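Local coordinates for putative O-acetylhomoserine (Thiol)-lyase (Campylobacter jejuni, PDB 4OC9), which probably uses pyridoxal 5'-phosphate to make homocysteine from O-acetylhomoserine and sulfide, as O-acetylhomoserine sulfhydrylases of the trans-sulfuration family do, at residues A87-Y90 against A91-L95; N94-S97 against S98-V102; S259-I263 against I264-R268; T112-I116 against S117-K121. One frame throughout, in Å; residues are numbered along the deposited sequence.

In the fold
Contacts 1, 2 and 4 follow one another in the large pyridoxal-phosphate-binding domain of the aminotransferase-like fold: the later turns of helix 84-93 and the residues just after it, the turn into strand 101-105, and helix 110-119. Contacts 1 and 2 share Asn94 and Leu95, their centres about 9 Å apart. Contact 3, on helix 257-270, joins this group through Asn94, whose OD1 is 2.9 Å from Trp266 NE1 and whose O is 3.0 Å from Arg261 NH2. Contact 4 meets contact 1 where Ile116 CG1 lies 3.6 Å from Leu92 CD1; contacts 3 and 4 stay about 10 Å apart at their nearest atoms. All four touch a second subunit. The cofactor-bearing Lys206 belongs to none of them.

Contact 1: A87-Y90 against A91-L95; sequences ACFY and ALINL
Ile93 lays its CD1 methyl over one face of the Phe89 ring, a CH-pi contact with the carbon 3.8 Å from the ring centroid and displaced toward the rim. Its other branch, CG2, reaches the same ring at CE1, 3.4 Å away, and the two side chains thus meet through both arms of the isoleucine. A beta-branched residue suits this place because one arm lies over the face while the other sits on the same side, just beyond the rim at CE1. The Tyr90 ring is a looser neighbour: its CD1 is 4.2 Å from Ile93 CD1, and Phe89 CD2 lies at its edge.

Torsions explain the meeting. Phe89 holds CG opposite its backbone N (chi1 168°), while Ile93 puts CG1 between its own N and carbonyl carbon (chi1 63°), which leads CD1 up to the ring. Beneath lies the helical ladder, in which Ile93 N gives an almost straight bond to Phe89 O (3.0 Å, 177°). The ladder frays at the next step, where Asn94 N bonds only weakly to Tyr90 O at 3.1 Å.

Polar ends face helix 257-270 and the residues just beyond it: Tyr90 OH bonds to Ala272 N, and Asn94 OD1 accepts from Trp266 NE1. Cys88, Phe89 and Leu92 pack on helix 110-119, Ala91 and Leu92 also touch strand 177-181, and Leu270 of the second subunit rests on Phe89.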
ATOM      1  N   ALA D  87      20.955  -1.838   8.173  1.00 11.02           N
ATOM      2  CA  ALA D  87      21.042  -2.125   9.608  1.00 10.99           C
ATOM      3  C   ALA D  87      22.488  -2.512   9.990  1.00 11.28           C
ATOM      4  O   ALA D  87      22.999  -2.072  11.027  1.00 10.65           O
ATOM      5  CB  ALA D  87      20.080  -3.241   9.991  1.00 11.12           C
ATOM      6  N   CYS D  88      23.124  -3.377   9.197  1.00 11.61           N
ATOM      7  CA  CYS D  88      24.516  -3.801   9.471  1.00 13.09           C
ATOM      8  C   CYS D  88      25.446  -2.569   9.376  1.00 13.90           C
ATOM      9  O   CYS D  88      26.230  -2.309  10.274  1.00 14.70           O
ATOM     10  CB  CYS D  88      24.962  -4.916   8.538  1.00 12.71           C
ATOM     11  SG  CYS D  88      24.091  -6.490   8.730  1.00 13.87           S
ATOM     12  N   PHE D  89      25.272  -1.778   8.316  1.00 15.46           N
ATOM     13  CA  PHE D  89      26.049  -0.553   8.086  1.00 15.35           C
ATOM     14  C   PHE D  89      25.900   0.429   9.266  1.00 15.73           C
ATOM     15  O   PHE D  89      26.890   0.856   9.856  1.00 19.44           O
ATOM     16  CB  PHE D  89      25.690   0.016   6.724  1.00 15.18           C
ATOM     17  CG  PHE D  89      26.184   1.389   6.496  1.00 15.27           C
ATOM     18  CD1 PHE D  89      27.520   1.678   6.569  1.00 16.71           C
ATOM     19  CD2 PHE D  89      25.299   2.380   6.064  1.00 16.23           C
ATOM     20  CE1 PHE D  89      27.978   2.967   6.315  1.00 18.60           C
ATOM     21  CE2 PHE D  89      25.731   3.650   5.787  1.00 16.27           C
ATOM     22  CZ  PHE D  89      27.087   3.955   5.914  1.00 18.66           C
ATOM     23  N   TYR D  90      24.665   0.778   9.592  1.00 15.15           N
ATOM     24  CA  TYR D  90      24.359   1.677  10.709  1.00 14.82           C
ATOM     25  C   TYR D  90      24.905   1.193  12.045  1.00 14.74           C
ATOM     26  O   TYR D  90      25.375   1.998  12.836  1.00 14.89           O
ATOM     27  CB  TYR D  90      22.841   1.901  10.773  1.00 14.93           C
ATOM     28  CG  TYR D  90      22.330   2.990   9.854  1.00 14.61           C
ATOM     29  CD1 TYR D  90      22.916   3.217   8.613  1.00 14.86           C
ATOM     30  CD2 TYR D  90      21.150   3.660  10.143  1.00 14.47           C
ATOM     31  CE1 TYR D  90      22.448   4.200   7.771  1.00 14.50           C
ATOM     32  CE2 TYR D  90      20.651   4.626   9.289  1.00 14.12           C
ATOM     33  CZ  TYR D  90      21.300   4.884   8.102  1.00 14.28           C
ATOM     34  OH  TYR D  90      20.811   5.835   7.237  1.00 13.85           O
ATOM     35  N   ALA D  91      24.869  -0.109  12.289  1.00 14.30           N
ATOM     36  CA  ALA D  91      25.374  -0.655  13.556  1.00 14.12           C
ATOM     37  C   ALA D  91      26.901  -0.487  13.674  1.00 15.28           C
ATOM     38  O   ALA D  91      27.412  -0.078  14.719  1.00 15.05           O
ATOM     39  CB  ALA D  91      24.991  -2.095  13.721  1.00 13.81           C
ATOM     40  N   LEU D  92      27.602  -0.750  12.585  1.00 15.14           N
ATOM     41  CA  LEU D  92      29.043  -0.603  12.556  1.00 16.31           C
ATOM     42  C   LEU D  92      29.510   0.869  12.656  1.00 16.32           C
ATOM     43  O   LEU D  92      30.344   1.226  13.509  1.00 16.23           O
ATOM     44  CB  LEU D  92      29.596  -1.277  11.296  1.00 18.00           C
ATOM     45  CG  LEU D  92      29.386  -2.807  11.286  1.00 20.70           C
ATOM     46  CD1 LEU D  92      29.677  -3.428   9.925  1.00 21.23           C
ATOM     47  CD2 LEU D  92      30.213  -3.483  12.372  1.00 20.46           C
ATOM     48  N   ILE D  93      28.967   1.732  11.799  1.00 16.83           N
ATOM     49  CA  ILE D  93      29.363   3.155  11.822  1.00 16.65           C
ATOM     50  C   ILE D  93      28.930   3.854  13.088  1.00 15.59           C
ATOM     51  O   ILE D  93      29.485   4.891  13.405  1.00 16.31           O
ATOM     52  CB  ILE D  93      28.882   3.964  10.603  1.00 15.77           C
ATOM     53  CG1 ILE D  93      27.344   4.003  10.568  1.00 17.10           C
ATOM     54  CG2 ILE D  93      29.493   3.390   9.328  1.00 17.06           C
ATOM     55  CD1 ILE D  93      26.762   4.744   9.384  1.00 16.11           C
ATOM     56  N   ASN D  94      27.973   3.302  13.827  1.00 15.74           N
ATOM     57  CA  ASN D  94      27.552   3.974  15.039  1.00 16.50           C
ATOM     58  C   ASN D  94      28.599   3.718  16.112  1.00 19.36           C
ATOM     59  O   ASN D  94      28.581   4.339  17.176  1.00 18.41           O
ATOM     60  CB  ASN D  94      26.222   3.431  15.549  1.00 17.16           C
ATOM     61  CG  ASN D  94      25.553   4.371  16.533  1.00 17.28           C
ATOM     62  OD1 ASN D  94      25.683   5.596  16.417  1.00 16.78           O
ATOM     63  ND2 ASN D  94      24.748   3.829  17.415  1.00 17.42           N
ATOM     64  N   LEU D  95      29.484   2.762  15.829  1.00 21.84           N
ATOM     65  CA  LEU D  95      30.556   2.351  16.731  1.00 22.61           C
ATOM     66  C   LEU D  95      31.967   2.679  16.249  1.00 22.19           C
ATOM     67  O   LEU D  95      32.817   3.033  17.062  1.00 21.41           O
ATOM     68  CB  LEU D  95      30.477   0.843  16.945  1.00 23.77           C
ATOM     69  CG  LEU D  95      29.198   0.323  17.603  1.00 24.73           C
ATOM     70  CD1 LEU D  95      29.149  -1.192  17.581  1.00 23.67           C
ATOM     71  CD2 LEU D  95      29.065   0.869  19.016  1.00 25.66           C
TER

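Contact 2: N94-S97 against S98-V102; sequences NLAS and SGDNV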
ATOM      1  N   ASN D  94      27.973   3.302  13.827  1.00 15.74           N
ATOM      2  CA  ASN D  94      27.552   3.974  15.039  1.00 16.50           C
ATOM      3  C   ASN D  94      28.599   3.718  16.112  1.00 19.36           C
ATOM      4  O   ASN D  94      28.581   4.339  17.176  1.00 18.41           O
ATOM      5  CB  ASN D  94      26.222   3.431  15.549  1.00 17.16           C
ATOM      6  CG  ASN D  94      25.553   4.371  16.533  1.00 17.28           C
ATOM      7  OD1 ASN D  94      25.683   5.596  16.417  1.00 16.78           O
ATOM      8  ND2 ASN D  94      24.748   3.829  17.415  1.00 17.42           N
ATOM      9  N   LEU D  95      29.484   2.762  15.829  1.00 21.84           N
ATOM     10  CA  LEU D  95      30.556   2.351  16.731  1.00 22.61           C
ATOM     11  C   LEU D  95      31.967   2.679  16.249  1.00 22.19           C
ATOM     12  O   LEU D  95      32.817   3.033  17.062  1.00 21.41           O
ATOM     13  CB  LEU D  95      30.477   0.843  16.945  1.00 23.77           C
ATOM     14  CG  LEU D  95      29.198   0.323  17.603  1.00 24.73           C
ATOM     15  CD1 LEU D  95      29.149  -1.192  17.581  1.00 23.67           C
ATOM     16  CD2 LEU D  95      29.065   0.869  19.016  1.00 25.66           C
ATOM     17  N   ALA D  96      32.201   2.581  14.943  1.00 20.68           N
ATOM     18  CA  ALA D  96      33.510   2.863  14.376  1.00 21.23           C
ATOM     19  C   ALA D  96      33.482   4.009  13.375  1.00 26.61           C
ATOM     20  O   ALA D  96      32.509   4.201  12.637  1.00 24.72           O
ATOM     21  CB  ALA D  96      34.047   1.628  13.690  1.00 19.45           C
ATOM     22  N   SER D  97      34.573   4.769  13.366  1.00 28.99           N
ATOM     23  CA  SER D  97      34.744   5.899  12.464  1.00 30.36           C
ATOM     24  C   SER D  97      36.128   5.768  11.827  1.00 30.21           C
ATOM     25  O   SER D  97      36.890   4.852  12.163  1.00 30.93           O
ATOM     26  CB  SER D  97      34.552   7.232  13.187  1.00 33.95           C
ATOM     27  OG  SER D  97      35.450   7.342  14.271  1.00 39.64           O
ATOM     28  N   SER D  98      36.450   6.668  10.915  1.00 26.73           N
ATOM     29  CA  SER D  98      37.729   6.619  10.236  1.00 30.06           C
ATOM     30  C   SER D  98      38.928   6.402  11.209  1.00 30.42           C
ATOM     31  O   SER D  98      39.073   7.077  12.241  1.00 32.65           O
ATOM     32  CB  SER D  98      37.926   7.886   9.402  1.00 30.40           C
ATOM     33  OG  SER D  98      39.082   7.760   8.603  1.00 36.47           O
ATOM     34  N   GLY D  99      39.786   5.456  10.856  1.00 27.72           N
ATOM     35  CA  GLY D  99      40.960   5.116  11.657  1.00 26.28           C
ATOM     36  C   GLY D  99      40.732   3.952  12.613  1.00 24.41           C
ATOM     37  O   GLY D  99      41.666   3.443  13.219  1.00 22.54           O
ATOM     38  N   ASP D 100      39.487   3.538  12.780  1.00 21.21           N
ATOM     39  CA  ASP D 100      39.189   2.438  13.669  1.00 20.68           C
ATOM     40  C   ASP D 100      39.112   1.128  12.874  1.00 21.13           C
ATOM     41  O   ASP D 100      39.211   1.109  11.644  1.00 19.45           O
ATOM     42  CB  ASP D 100      37.850   2.700  14.381  1.00 21.76           C
ATOM     43  CG  ASP D 100      37.883   3.933  15.291  1.00 21.96           C
ATOM     44  OD1 ASP D 100      38.992   4.314  15.711  1.00 21.89           O
ATOM     45  OD2 ASP D 100      36.784   4.488  15.595  1.00 22.41           O
ATOM     46  N   ASN D 101      38.929   0.029  13.590  1.00 21.00           N
ATOM     47  CA  ASN D 101      38.787  -1.250  12.942  1.00 21.74           C
ATOM     48  C   ASN D 101      37.663  -2.028  13.610  1.00 17.58           C
ATOM     49  O   ASN D 101      37.232  -1.706  14.729  1.00 13.82           O
ATOM     50  CB  ASN D 101      40.108  -2.023  12.957  1.00 26.76           C
ATOM     51  CG  ASN D 101      40.537  -2.455  14.334  1.00 27.65           C
ATOM     52  OD1 ASN D 101      40.048  -3.445  14.859  1.00 29.33           O
ATOM     53  ND2 ASN D 101      41.575  -1.824  14.835  1.00 31.96           N
ATOM     54  N   VAL D 102      37.171  -3.025  12.889  1.00 15.78           N
ATOM     55  CA  VAL D 102      36.105  -3.869  13.399  1.00 15.75           C
ATOM     56  C   VAL D 102      36.500  -5.286  13.110  1.00 14.93           C
ATOM     57  O   VAL D 102      37.091  -5.572  12.066  1.00 14.87           O
ATOM     58  CB  VAL D 102      34.710  -3.588  12.757  1.00 15.72           C
ATOM     59  CG1 VAL D 102      34.259  -2.158  13.048  1.00 16.50           C
ATOM     60  CG2 VAL D 102      34.733  -3.817  11.247  1.00 16.23           C
TER
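The Asp100 carboxylate turns OD2 toward Ser97 and receives its backbone N-H at 3.2 Å. The donor comes from the anti side, 33° out of the carboxylate plane, yet the N-H points almost straight at the oxygen (168°). This bond braces a type II beta turn, Ser97 to Asp100, which leads the chain from the end of helix 84-93 into strand 101-105. The turn is closed by Asp100 N, which bonds to Ser97 O at 3.0 Å in the carbonyl plane.

Gly99 has a positive phi, where a side chain would press on the preceding carbonyl oxygen. Asp100 carries its CG beside its own N (chi1 -64°), close enough for OD2 to reach back over the turn, and Ser97 OG adds a weak bond to the same oxygen at 3.4 Å. Ala96 offers only a methyl, which packs against Asp100 CB, 4.0 Å away.

Asp100 and Val102 pair through their backbones with Glu126, and Asn101 with Asn145 and Lys147, at the start of strand 146-152, setting strand 101-105 between its parallel neighbours. Ser98 makes backbone bonds to the second subunit. Where the arms flanking the turn come together, Ala96 CB rests against Val102 CG1, 3.8 Å away.

Contact 3: S259-I263 against I264-R268; sequences SIRVI and ITWLR
Arg261 and Trp266 meet where the guanidinium presents a face to the indole: Trp266 NE1 stands 4.0 Å above its plane, over the centre, and the two planes are 72° apart. The closest approach of the two side chains is Arg261 NH1 to Trp266 CZ2, 3.6 Å. A bend at chi3 of Arg261 (89°) folds the chain back to this spot, after CG has set out opposite the backbone N and passed Thr265 OG1. A water accepts from Arg261 NH1 at 2.8 Å and also bonds Thr265 OG1.

Ile264 adopts the less usual rotamer for a helix, with CG1 between N and the carbonyl carbon (chi1 71°). Its CD1 thereby turns back to Ile260 CG2, 4.0 Å away, forming an apolar patch one turn apart.

Beneath, the helix widens into a pi-type turn. Leu267 N reaches back five residues to Val262 O (2.8 Å), and Arg268 N does likewise to Ile263 O. Arg261 O takes Thr265 N at 2.9 Å and, weakly, Trp266 N.

Long, flat-ended side chains suit this site: Trp266 already gives NE1 to Asn94, and Arg261 NH2 bonds Asn94 O. The arginine's charge is probably offset by that carbonyl and by the water at NH1.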
ATOM      1  N   SER D 259      20.725   3.787  20.274  1.00 15.37           N
ATOM      2  CA  SER D 259      19.577   3.978  19.389  1.00 16.76           C
ATOM      3  C   SER D 259      19.374   5.474  19.079  1.00 18.64           C
ATOM      4  O   SER D 259      19.045   5.843  17.947  1.00 18.06           O
ATOM      5  CB  SER D 259      18.313   3.359  19.992  1.00 16.65           C
ATOM      6  OG  SER D 259      18.462   1.951  20.116  1.00 17.69           O
ATOM      7  N   ILE D 260      19.566   6.319  20.086  1.00 19.21           N
ATOM      8  CA  ILE D 260      19.412   7.757  19.888  1.00 21.35           C
ATOM      9  C   ILE D 260      20.358   8.248  18.825  1.00 20.72           C
ATOM     10  O   ILE D 260      19.961   9.019  17.956  1.00 23.92           O
ATOM     11  CB  ILE D 260      19.649   8.561  21.183  1.00 22.09           C
ATOM     12  CG1 ILE D 260      18.521   8.316  22.195  1.00 25.00           C
ATOM     13  CG2 ILE D 260      19.719  10.047  20.905  1.00 24.49           C
ATOM     14  CD1 ILE D 260      17.105   8.672  21.733  1.00 26.17           C
ATOM     15  N   ARG D 261      21.603   7.789  18.856  1.00 19.43           N
ATOM     16  CA  ARG D 261      22.534   8.261  17.858  1.00 18.81           C
ATOM     17  C   ARG D 261      22.101   7.773  16.475  1.00 15.83           C
ATOM     18  O   ARG D 261      22.183   8.497  15.508  1.00 13.26           O
ATOM     19  CB  ARG D 261      24.009   7.947  18.211  1.00 21.75           C
ATOM     20  CG  ARG D 261      24.929   8.791  17.334  1.00 24.26           C
ATOM     21  CD  ARG D 261      26.392   8.978  17.788  1.00 26.46           C
ATOM     22  NE  ARG D 261      27.328   7.990  17.339  1.00 31.14           N
ATOM     23  CZ  ARG D 261      28.256   8.154  16.395  1.00 32.56           C
ATOM     24  NH1 ARG D 261      28.521   9.312  15.789  1.00 31.42           N
ATOM     25  NH2 ARG D 261      29.013   7.116  16.118  1.00 34.61           N
ATOM     26  N   VAL D 262      21.622   6.539  16.388  1.00 17.74           N
ATOM     27  CA  VAL D 262      21.176   6.005  15.103  1.00 16.65           C
ATOM     28  C   VAL D 262      20.113   6.943  14.500  1.00 15.90           C
ATOM     29  O   VAL D 262      20.086   7.186  13.290  1.00 15.53           O
ATOM     30  CB  VAL D 262      20.560   4.596  15.235  1.00 16.37           C
ATOM     31  CG1 VAL D 262      19.973   4.148  13.905  1.00 16.10           C
ATOM     32  CG2 VAL D 262      21.574   3.586  15.733  1.00 16.05           C
ATOM     33  N   ILE D 263      19.239   7.454  15.349  1.00 14.55           N
ATOM     34  CA  ILE D 263      18.196   8.324  14.885  1.00 15.24           C
ATOM     35  C   ILE D 263      18.632   9.741  14.543  1.00 17.31           C
ATOM     36  O   ILE D 263      18.460  10.202  13.390  1.00 20.10           O
ATOM     37  CB  ILE D 263      17.066   8.448  15.911  1.00 14.20           C
ATOM     38  CG1 ILE D 263      16.385   7.096  16.113  1.00 13.40           C
ATOM     39  CG2 ILE D 263      16.045   9.457  15.417  1.00 15.02           C
ATOM     40  CD1 ILE D 263      15.300   7.087  17.167  1.00 13.05           C
ATOM     41  N   ILE D 264      19.174  10.438  15.533  1.00 16.66           N
ATOM     42  CA  ILE D 264      19.577  11.840  15.337  1.00 15.38           C
ATOM     43  C   ILE D 264      20.765  12.055  14.394  1.00 15.48           C
ATOM     44  O   ILE D 264      20.982  13.173  13.919  1.00 12.72           O
ATOM     45  CB  ILE D 264      19.836  12.558  16.670  1.00 15.42           C
ATOM     46  CG1 ILE D 264      21.113  12.053  17.352  1.00 16.57           C
ATOM     47  CG2 ILE D 264      18.601  12.445  17.542  1.00 15.29           C
ATOM     48  CD1 ILE D 264      21.457  12.808  18.622  1.00 16.21           C
ATOM     49  N   THR D 265      21.518  10.994  14.127  1.00 14.66           N
ATOM     50  CA  THR D 265      22.646  11.137  13.241  1.00 16.30           C
ATOM     51  C   THR D 265      22.574  10.300  11.957  1.00 16.65           C
ATOM     52  O   THR D 265      22.457  10.869  10.875  1.00 19.88           O
ATOM     53  CB  THR D 265      23.970  10.827  13.966  1.00 16.16           C
ATOM     54  OG1 THR D 265      24.097  11.656  15.125  1.00 16.77           O
ATOM     55  CG2 THR D 265      25.144  11.060  13.040  1.00 16.97           C
ATOM     56  N   TRP D 266      22.537   8.972  12.072  1.00 16.95           N
ATOM     57  CA  TRP D 266      22.520   8.127  10.880  1.00 14.84           C
ATOM     58  C   TRP D 266      21.221   8.167  10.053  1.00 14.09           C
ATOM     59  O   TRP D 266      21.279   8.216   8.820  1.00 12.87           O
ATOM     60  CB  TRP D 266      22.957   6.740  11.231  1.00 16.18           C
ATOM     61  CG  TRP D 266      24.253   6.761  12.036  1.00 18.09           C
ATOM     62  CD1 TRP D 266      24.420   6.334  13.318  1.00 18.05           C
ATOM     63  CD2 TRP D 266      25.493   7.361  11.660  1.00 16.91           C
ATOM     64  NE1 TRP D 266      25.697   6.531  13.717  1.00 18.75           N
ATOM     65  CE2 TRP D 266      26.380   7.176  12.727  1.00 18.80           C
ATOM     66  CE3 TRP D 266      25.959   7.992  10.499  1.00 18.72           C
ATOM     67  CZ2 TRP D 266      27.727   7.618  12.689  1.00 18.36           C
ATOM     68  CZ3 TRP D 266      27.292   8.422  10.456  1.00 19.18           C
ATOM     69  CH2 TRP D 266      28.160   8.223  11.546  1.00 18.06           C
ATOM     70  N   LEU D 267      20.067   8.104  10.695  1.00 12.77           N
ATOM     71  CA  LEU D 267      18.826   8.203   9.939  1.00 13.19           C
ATOM     72  C   LEU D 267      18.666   9.638   9.452  1.00 14.34           C
ATOM     73  O   LEU D 267      18.401   9.865   8.286  1.00 12.05           O
ATOM     74  CB  LEU D 267      17.575   7.802  10.740  1.00 12.51           C
ATOM     75  CG  LEU D 267      17.289   6.324  10.874  1.00 11.63           C
ATOM     76  CD1 LEU D 267      16.184   6.031  11.875  1.00 12.07           C
ATOM     77  CD2 LEU D 267      16.925   5.786   9.492  1.00 11.26           C
ATOM     78  N   ARG D 268      18.871  10.588  10.346  1.00 16.17           N
ATOM     79  CA  ARG D 268      18.706  11.971   9.973  1.00 18.81           C
ATOM     80  C   ARG D 268      19.575  12.443   8.845  1.00 18.51           C
ATOM     81  O   ARG D 268      19.106  13.136   7.958  1.00 17.84           O
ATOM     82  CB  ARG D 268      18.927  12.877  11.172  1.00 24.70           C
ATOM     83  CG  ARG D 268      18.603  14.324  10.869  1.00 29.74           C
ATOM     84  CD  ARG D 268      18.617  15.182  12.122  1.00 40.20           C
ATOM     85  NE  ARG D 268      18.033  16.514  11.867  1.00 48.37           N
ATOM     86  CZ  ARG D 268      17.853  17.471  12.784  1.00 49.92           C
ATOM     87  NH1 ARG D 268      18.215  17.291  14.051  1.00 54.42           N
ATOM     88  NH2 ARG D 268      17.306  18.623  12.430  1.00 50.29           N
TER
HETATM   89  O   HOH W   1      27.228  11.779  15.515  0.50  4.05           O

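Contact 4: T112-I116 against S117-K121; sequences TQTLI and SHTLK
Ser117 doubles back on Gln113, gripping its carbonyl oxygen twice: backbone N bonds Gln113 O at 2.8 Å and OG at 2.9 Å, from opposite faces of the carbonyl plane, the hydroxyl 40° out of it. Serine suits this place because a short hydroxyl held between N and carbonyl carbon (chi1 71°) comes within bonding distance of the oxygen one turn behind.

Among backbone bonds the spacing then changes. Thr114 O accepts both His118 N (2.9 Å) and Thr119 N (3.1 Å), again from opposite faces, and Leu120 N bonds Leu115 O. The five-residue bonds, those of Thr119 N and Leu120 N, mark a pi-type turn as helix 110-119 nears its end.

The apolar share belongs to two leucines: Leu115 CD1 lies 4.1 Å from Leu120 CG. Leu115 sends CG opposite its backbone N (chi1 166°), carrying the methyl forward along the helix. The branched ends give apolar surface, Leu115's partly toward the second subunit.

Within the beta-alpha-beta crossover from strand 101-105 to strand 126-130, Ile116 packs on Val102 and Tyr104 and, with Leu120, on Leu92 of helix 84-93. Another side meets the second subunit, where Thr119 OG1 bonds Asp269 and Leu115 touches Leu270 of that chain.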
ATOM      1  N   THR D 112      27.250  -8.731   3.492  1.00 16.38           N
ATOM      2  CA  THR D 112      27.810  -8.125   4.692  1.00 19.44           C
ATOM      3  C   THR D 112      29.340  -8.227   4.654  1.00 21.03           C
ATOM      4  O   THR D 112      30.064  -7.375   5.201  1.00 25.42           O
ATOM      5  CB  THR D 112      27.316  -8.832   5.956  1.00 20.15           C
ATOM      6  OG1 THR D 112      25.889  -8.924   5.929  1.00 27.42           O
ATOM      7  CG2 THR D 112      27.749  -8.091   7.201  1.00 20.26           C
ATOM      8  N   GLN D 113      29.836  -9.280   4.033  1.00 20.12           N
ATOM      9  CA  GLN D 113      31.277  -9.488   3.946  1.00 23.67           C
ATOM     10  C   GLN D 113      31.900  -8.426   3.065  1.00 20.89           C
ATOM     11  O   GLN D 113      32.944  -7.868   3.407  1.00 20.54           O
ATOM     12  CB  GLN D 113      31.563 -10.923   3.476  1.00 27.83           C
ATOM     13  CG  GLN D 113      33.016 -11.317   3.417  1.00 27.74           C
ATOM     14  CD  GLN D 113      33.159 -12.811   3.241  1.00 30.87           C
ATOM     15  OE1 GLN D 113      32.173 -13.556   3.271  1.00 29.96           O
ATOM     16  NE2 GLN D 113      34.394 -13.271   3.085  1.00 31.74           N
ATOM     17  N   THR D 114      31.257  -8.156   1.942  1.00 19.10           N
ATOM     18  CA  THR D 114      31.715  -7.122   1.000  1.00 19.90           C
ATOM     19  C   THR D 114      31.654  -5.747   1.676  1.00 19.60           C
ATOM     20  O   THR D 114      32.589  -4.961   1.596  1.00 19.66           O
ATOM     21  CB  THR D 114      30.876  -7.119  -0.267  1.00 20.56           C
ATOM     22  OG1 THR D 114      31.052  -8.381  -0.934  1.00 22.07           O
ATOM     23  CG2 THR D 114      31.310  -6.042  -1.178  1.00 22.67           C
ATOM     24  N   LEU D 115      30.547  -5.472   2.347  1.00 18.66           N
ATOM     25  CA  LEU D 115      30.373  -4.209   3.087  1.00 19.09           C
ATOM     26  C   LEU D 115      31.495  -3.949   4.049  1.00 19.98           C
ATOM     27  O   LEU D 115      32.124  -2.894   4.067  1.00 26.22           O
ATOM     28  CB  LEU D 115      29.083  -4.261   3.934  1.00 17.77           C
ATOM     29  CG  LEU D 115      28.936  -3.180   5.005  1.00 16.55           C
ATOM     30  CD1 LEU D 115      28.881  -1.793   4.413  1.00 17.56           C
ATOM     31  CD2 LEU D 115      27.723  -3.386   5.863  1.00 18.16           C
ATOM     32  N   ILE D 116      31.751  -4.939   4.870  1.00 21.51           N
ATOM     33  CA  ILE D 116      32.793  -4.828   5.878  1.00 23.18           C
ATOM     34  C   ILE D 116      34.233  -4.875   5.348  1.00 23.28           C
ATOM     35  O   ILE D 116      35.017  -3.991   5.677  1.00 23.76           O
ATOM     36  CB  ILE D 116      32.615  -5.903   6.988  1.00 24.17           C
ATOM     37  CG1 ILE D 116      31.235  -5.748   7.658  1.00 25.29           C
ATOM     38  CG2 ILE D 116      33.703  -5.788   8.042  1.00 23.52           C
ATOM     39  CD1 ILE D 116      30.938  -6.737   8.766  1.00 25.24           C
ATOM     40  N   SER D 117      34.573  -5.870   4.524  1.00 23.89           N
ATOM     41  CA  SER D 117      35.961  -5.994   4.021  1.00 22.99           C
ATOM     42  C   SER D 117      36.330  -5.072   2.870  1.00 23.40           C
ATOM     43  O   SER D 117      37.518  -4.835   2.665  1.00 26.29           O
ATOM     44  CB  SER D 117      36.309  -7.443   3.617  1.00 20.76           C
ATOM     45  OG  SER D 117      35.626  -7.813   2.439  1.00 19.98           O
ATOM     46  N   HIS D 118      35.362  -4.552   2.121  1.00 23.28           N
ATOM     47  CA  HIS D 118      35.712  -3.649   1.018  1.00 25.43           C
ATOM     48  C   HIS D 118      35.110  -2.261   1.093  1.00 22.20           C
ATOM     49  O   HIS D 118      35.829  -1.269   1.145  1.00 22.29           O
ATOM     50  CB  HIS D 118      35.385  -4.250  -0.359  1.00 28.16           C
ATOM     51  CG  HIS D 118      36.109  -5.529  -0.643  1.00 35.04           C
ATOM     52  ND1 HIS D 118      37.452  -5.577  -0.951  1.00 36.88           N
ATOM     53  CD2 HIS D 118      35.662  -6.808  -0.728  1.00 38.87           C
ATOM     54  CE1 HIS D 118      37.813  -6.832  -1.168  1.00 38.53           C
ATOM     55  NE2 HIS D 118      36.743  -7.596  -1.051  1.00 39.10           N
ATOM     56  N   THR D 119      33.790  -2.186   1.099  1.00 23.45           N
ATOM     57  CA  THR D 119      33.099  -0.897   1.134  1.00 20.64           C
ATOM     58  C   THR D 119      33.441   0.034   2.293  1.00 19.40           C
ATOM     59  O   THR D 119      33.637   1.238   2.074  1.00 20.41           O
ATOM     60  CB  THR D 119      31.615  -1.098   1.054  1.00 20.93           C
ATOM     61  OG1 THR D 119      31.341  -1.878  -0.103  1.00 22.15           O
ATOM     62  CG2 THR D 119      30.909   0.246   0.960  1.00 23.02           C
ATOM     63  N   LEU D 120      33.561  -0.488   3.504  1.00 19.74           N
ATOM     64  CA  LEU D 120      33.925   0.370   4.642  1.00 21.03           C
ATOM     65  C   LEU D 120      35.349   0.999   4.537  1.00 22.57           C
ATOM     66  O   LEU D 120      35.614   1.988   5.244  1.00 21.01           O
ATOM     67  CB  LEU D 120      33.730  -0.307   5.996  1.00 20.63           C
ATOM     68  CG  LEU D 120      32.285  -0.606   6.407  1.00 22.90           C
ATOM     69  CD1 LEU D 120      32.279  -1.350   7.715  1.00 22.72           C
ATOM     70  CD2 LEU D 120      31.465   0.658   6.529  1.00 23.84           C
ATOM     71  N   LYS D 121      36.241   0.459   3.697  1.00 22.81           N
ATOM     72  CA  LYS D 121      37.581   1.050   3.534  1.00 27.67           C
ATOM     73  C   LYS D 121      37.441   2.487   3.060  1.00 26.19           C
ATOM     74  O   LYS D 121      38.161   3.372   3.518  1.00 22.90           O
ATOM     75  CB  LYS D 121      38.431   0.327   2.499  1.00 35.18           C
ATOM     76  CG  LYS D 121      38.929  -1.037   2.870  1.00 36.85           C
ATOM     77  CD  LYS D 121      39.739  -1.605   1.719  1.00 39.85           C
ATOM     78  CE  LYS D 121      40.244  -2.978   2.196  1.00 42.78           C
ATOM     79  NZ  LYS D 121      41.156  -3.812   1.367  1.00 46.39           N
TER